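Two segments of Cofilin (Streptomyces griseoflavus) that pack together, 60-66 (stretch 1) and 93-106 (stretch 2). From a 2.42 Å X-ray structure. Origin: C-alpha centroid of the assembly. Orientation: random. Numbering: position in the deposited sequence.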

# COMPACT_ATOMS: atom_id res chain seq x y z
N GLU A 60 4.14 7.14 11.00
CA GLU A 60 3.30 8.30 11.28
C GLU A 60 3.77 9.61 10.63
O GLU A 60 2.95 10.51 10.42
CB GLU A 60 3.09 8.49 12.79
CG GLU A 60 4.31 8.93 13.58
CD GLU A 60 4.12 8.75 15.08
OE1 GLU A 60 3.47 9.62 15.72
OE2 GLU A 60 4.63 7.74 15.63
N ASP A 61 5.06 9.71 10.30
CA ASP A 61 5.64 10.93 9.74
C ASP A 61 6.40 10.70 8.41
O ASP A 61 7.31 11.46 8.07
CB ASP A 61 6.54 11.60 10.79
CG ASP A 61 7.71 10.71 11.23
OD1 ASP A 61 7.80 9.54 10.80
OD2 ASP A 61 8.55 11.20 12.02
N GLU A 62 6.04 9.64 7.69
CA GLU A 62 6.62 9.34 6.38
C GLU A 62 5.57 8.80 5.42
O GLU A 62 4.60 8.19 5.85
CB GLU A 62 7.74 8.30 6.49
CG GLU A 62 8.99 8.79 7.19
CD GLU A 62 10.20 7.92 6.87
OE1 GLU A 62 10.62 7.88 5.69
OE2 GLU A 62 10.72 7.26 7.78
N CYS A 63 5.78 9.04 4.13
CA CYS A 63 4.92 8.49 3.09
C CYS A 63 5.31 7.06 2.74
O CYS A 63 6.48 6.68 2.81
CB CYS A 63 5.00 9.33 1.81
SG CYS A 63 4.74 11.09 2.05
N ARG A 64 4.30 6.28 2.36
CA ARG A 64 4.49 4.94 1.82
C ARG A 64 3.40 4.69 0.79
O ARG A 64 2.41 5.43 0.73
CB ARG A 64 4.40 3.85 2.92
CG ARG A 64 5.52 3.86 3.95
CD ARG A 64 6.86 3.41 3.38
NE ARG A 64 7.96 4.33 3.72
CZ ARG A 64 8.72 4.28 4.82
NH1 ARG A 64 8.54 3.37 5.76
NH2 ARG A 64 9.67 5.18 4.98
N TRP A 65 3.61 3.67 -0.03
CA TRP A 65 2.51 2.98 -0.71
C TRP A 65 2.36 1.60 -0.09
O TRP A 65 3.30 1.07 0.50
CB TRP A 65 2.74 2.84 -2.21
CG TRP A 65 3.12 4.09 -2.91
CD1 TRP A 65 2.29 5.10 -3.30
CD2 TRP A 65 4.43 4.46 -3.36
NE1 TRP A 65 3.00 6.08 -3.93
CE2 TRP A 65 4.32 5.70 -3.99
CE3 TRP A 65 5.68 3.84 -3.28
CZ2 TRP A 65 5.42 6.36 -4.54
CZ3 TRP A 65 6.78 4.50 -3.83
CH2 TRP A 65 6.64 5.75 -4.45
N ALA A 66 1.18 1.02 -0.24
CA ALA A 66 0.97 -0.35 0.21
C ALA A 66 -0.09 -1.02 -0.62
O ALA A 66 -0.90 -0.34 -1.25
CB ALA A 66 0.56 -0.38 1.67
N SER A 93 2.20 15.24 8.76
CA SER A 93 3.50 15.51 9.38
C SER A 93 4.72 15.08 8.57
O SER A 93 5.85 15.39 8.95
CB SER A 93 3.55 14.87 10.77
OG SER A 93 3.31 13.48 10.67
N ALA A 94 4.52 14.33 7.48
CA ALA A 94 5.62 14.00 6.56
C ALA A 94 6.12 15.26 5.87
O ALA A 94 5.36 16.20 5.64
CB ALA A 94 5.17 12.98 5.53
N LYS A 95 7.41 15.27 5.53
CA LYS A 95 8.01 16.41 4.84
C LYS A 95 7.41 16.57 3.44
O LYS A 95 7.10 15.57 2.77
CB LYS A 95 9.54 16.24 4.75
CG LYS A 95 10.25 16.24 6.09
CD LYS A 95 10.38 17.59 6.72
CE LYS A 95 10.40 17.53 8.26
NZ LYS A 95 11.60 16.80 8.78
N MET A 96 7.26 17.81 3.00
CA MET A 96 6.66 18.11 1.70
C MET A 96 7.51 17.60 0.52
O MET A 96 6.96 17.12 -0.47
CB MET A 96 6.44 19.61 1.56
CG MET A 96 5.73 20.04 0.30
SD MET A 96 6.06 21.77 -0.03
CE MET A 96 7.84 21.85 0.02
N LYS A 97 8.83 17.72 0.63
CA LYS A 97 9.77 17.15 -0.35
C LYS A 97 9.51 15.66 -0.59
O LYS A 97 9.59 15.19 -1.72
CB LYS A 97 11.21 17.37 0.13
CG LYS A 97 12.31 16.84 -0.80
CD LYS A 97 13.69 17.14 -0.23
CE LYS A 97 14.78 16.26 -0.86
NZ LYS A 97 16.12 16.51 -0.26
N GLN A 98 9.21 14.93 0.49
CA GLN A 98 8.89 13.51 0.39
C GLN A 98 7.52 13.31 -0.24
O GLN A 98 7.38 12.43 -1.10
CB GLN A 98 8.96 12.83 1.75
CG GLN A 98 9.11 11.32 1.64
CD GLN A 98 9.01 10.61 2.98
OE1 GLN A 98 8.10 10.87 3.77
NE2 GLN A 98 9.91 9.67 3.22
N LYS A 99 6.53 14.09 0.18
CA LYS A 99 5.19 14.00 -0.39
C LYS A 99 5.18 14.26 -1.90
O LYS A 99 4.44 13.61 -2.65
CB LYS A 99 4.21 14.97 0.28
CG LYS A 99 3.92 14.71 1.75
CD LYS A 99 2.77 15.61 2.21
CE LYS A 99 2.96 16.15 3.62
NZ LYS A 99 1.73 16.88 4.06
N MET A 100 5.98 15.23 -2.34
CA MET A 100 6.08 15.57 -3.75
C MET A 100 6.72 14.43 -4.55
O MET A 100 6.29 14.15 -5.67
CB MET A 100 6.91 16.85 -3.99
CG MET A 100 6.29 18.19 -3.63
SD MET A 100 4.53 18.31 -3.97
CE MET A 100 3.82 17.70 -2.44
N ALA A 101 7.73 13.77 -3.97
CA ALA A 101 8.41 12.66 -4.64
C ALA A 101 7.51 11.43 -4.80
O ALA A 101 7.47 10.81 -5.87
CB ALA A 101 9.68 12.29 -3.90
N TYR A 102 6.79 11.09 -3.73
CA TYR A 102 5.83 9.98 -3.78
C TYR A 102 4.68 10.28 -4.74
O TYR A 102 4.30 9.43 -5.54
CB TYR A 102 5.29 9.65 -2.37
CG TYR A 102 6.18 8.69 -1.60
CD1 TYR A 102 7.41 9.09 -1.10
CD2 TYR A 102 5.78 7.37 -1.37
CE1 TYR A 102 8.22 8.21 -0.40
CE2 TYR A 102 6.58 6.48 -0.67
CZ TYR A 102 7.80 6.91 -0.19
OH TYR A 102 8.59 6.04 0.52
N ALA A 103 4.14 11.50 -4.66
CA ALA A 103 3.10 11.94 -5.59
C ALA A 103 3.50 11.80 -7.06
O ALA A 103 2.69 11.34 -7.88
CB ALA A 103 2.71 13.39 -5.31
N SER A 104 4.73 12.17 -7.40
CA SER A 104 5.21 12.12 -8.79
C SER A 104 5.70 10.73 -9.25
O SER A 104 5.86 10.51 -10.44
CB SER A 104 6.27 13.20 -9.05
OG SER A 104 7.35 13.12 -8.14
N SER A 105 5.96 9.82 -8.31
CA SER A 105 6.29 8.43 -8.64
C SER A 105 5.12 7.44 -8.49
O SER A 105 5.22 6.33 -9.00
CB SER A 105 7.48 7.98 -7.78
OG SER A 105 8.65 8.65 -8.19
N LYS A 106 4.04 7.82 -7.81
CA LYS A 106 2.92 6.90 -7.51
C LYS A 106 2.49 6.06 -8.71
O LYS A 106 2.51 4.84 -8.65
CB LYS A 106 1.70 7.67 -6.98
CG LYS A 106 0.61 6.78 -6.40
CD LYS A 106 -0.76 7.43 -6.46
CE LYS A 106 -1.46 7.19 -7.79
NZ LYS A 106 -2.94 7.26 -7.64

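Stretch 2 enters the contact as a loop and leaves it as a helix, running at 36° to the strand of stretch 1, with the two axes 10.0 Å apart at their closest. That spacing leaves room for a layer of side chains, and together the two stretches bury 615 Å².

Ser-93 opens the contact at an exposed edge, where a small polar residue is compatible with solvent; Ser-93 OG lies 3.6 Å from Asp-61 CA. At Ala-94 the backbones come close, and Ala-94 CA makes a CA-H...O contact with Asp-61 O at 3.4 Å. Ala-94 CB points toward stretch 1 and sits 4.0 Å from Cys-63 SG, a compact apolar pairing suited to so tight an approach. Lys-95, at the N-cap position just before the helix, stays out of the contact.

In the first turn, Gln-98 uses both ends of its amide. Gln-98 OE1 accepts from the backbone Cys-63 N at 3.0 Å, while Gln-98 NE2 donates to Glu-62 OE1 at 3.1 Å. An extended t,t side chain carries the amide to the backbone of the loop. Glu-62 OE1 also forms a salt bridge with Arg-64 NH2 (2.9 Å), so the carboxylate links helix and strand. Lys-99 contributes aliphatic length: Lys-99 CG rests 3.7 Å from Cys-63 SG, while its charged end leads away.

Tyr-102, buried, is the centrepiece. Cys-63 CB lies over its ring face, 3.7 Å from the centroid of the Tyr-102 ring, and Trp-65 CZ2 approaches Tyr-102 CD2 to 3.3 Å, the two rings inclined at 37°. Tyr-102 OH comes to 3.2 Å from Cys-63 O in the loop just before the strand.

The end of the stretch meets the indole: Ser-105 CB stands 4.1 Å from Trp-65 CH2, and Lys-106 CG lies 3.5 Å from Trp-65 NE1, its aliphatic part against the indole while the amine end leads away.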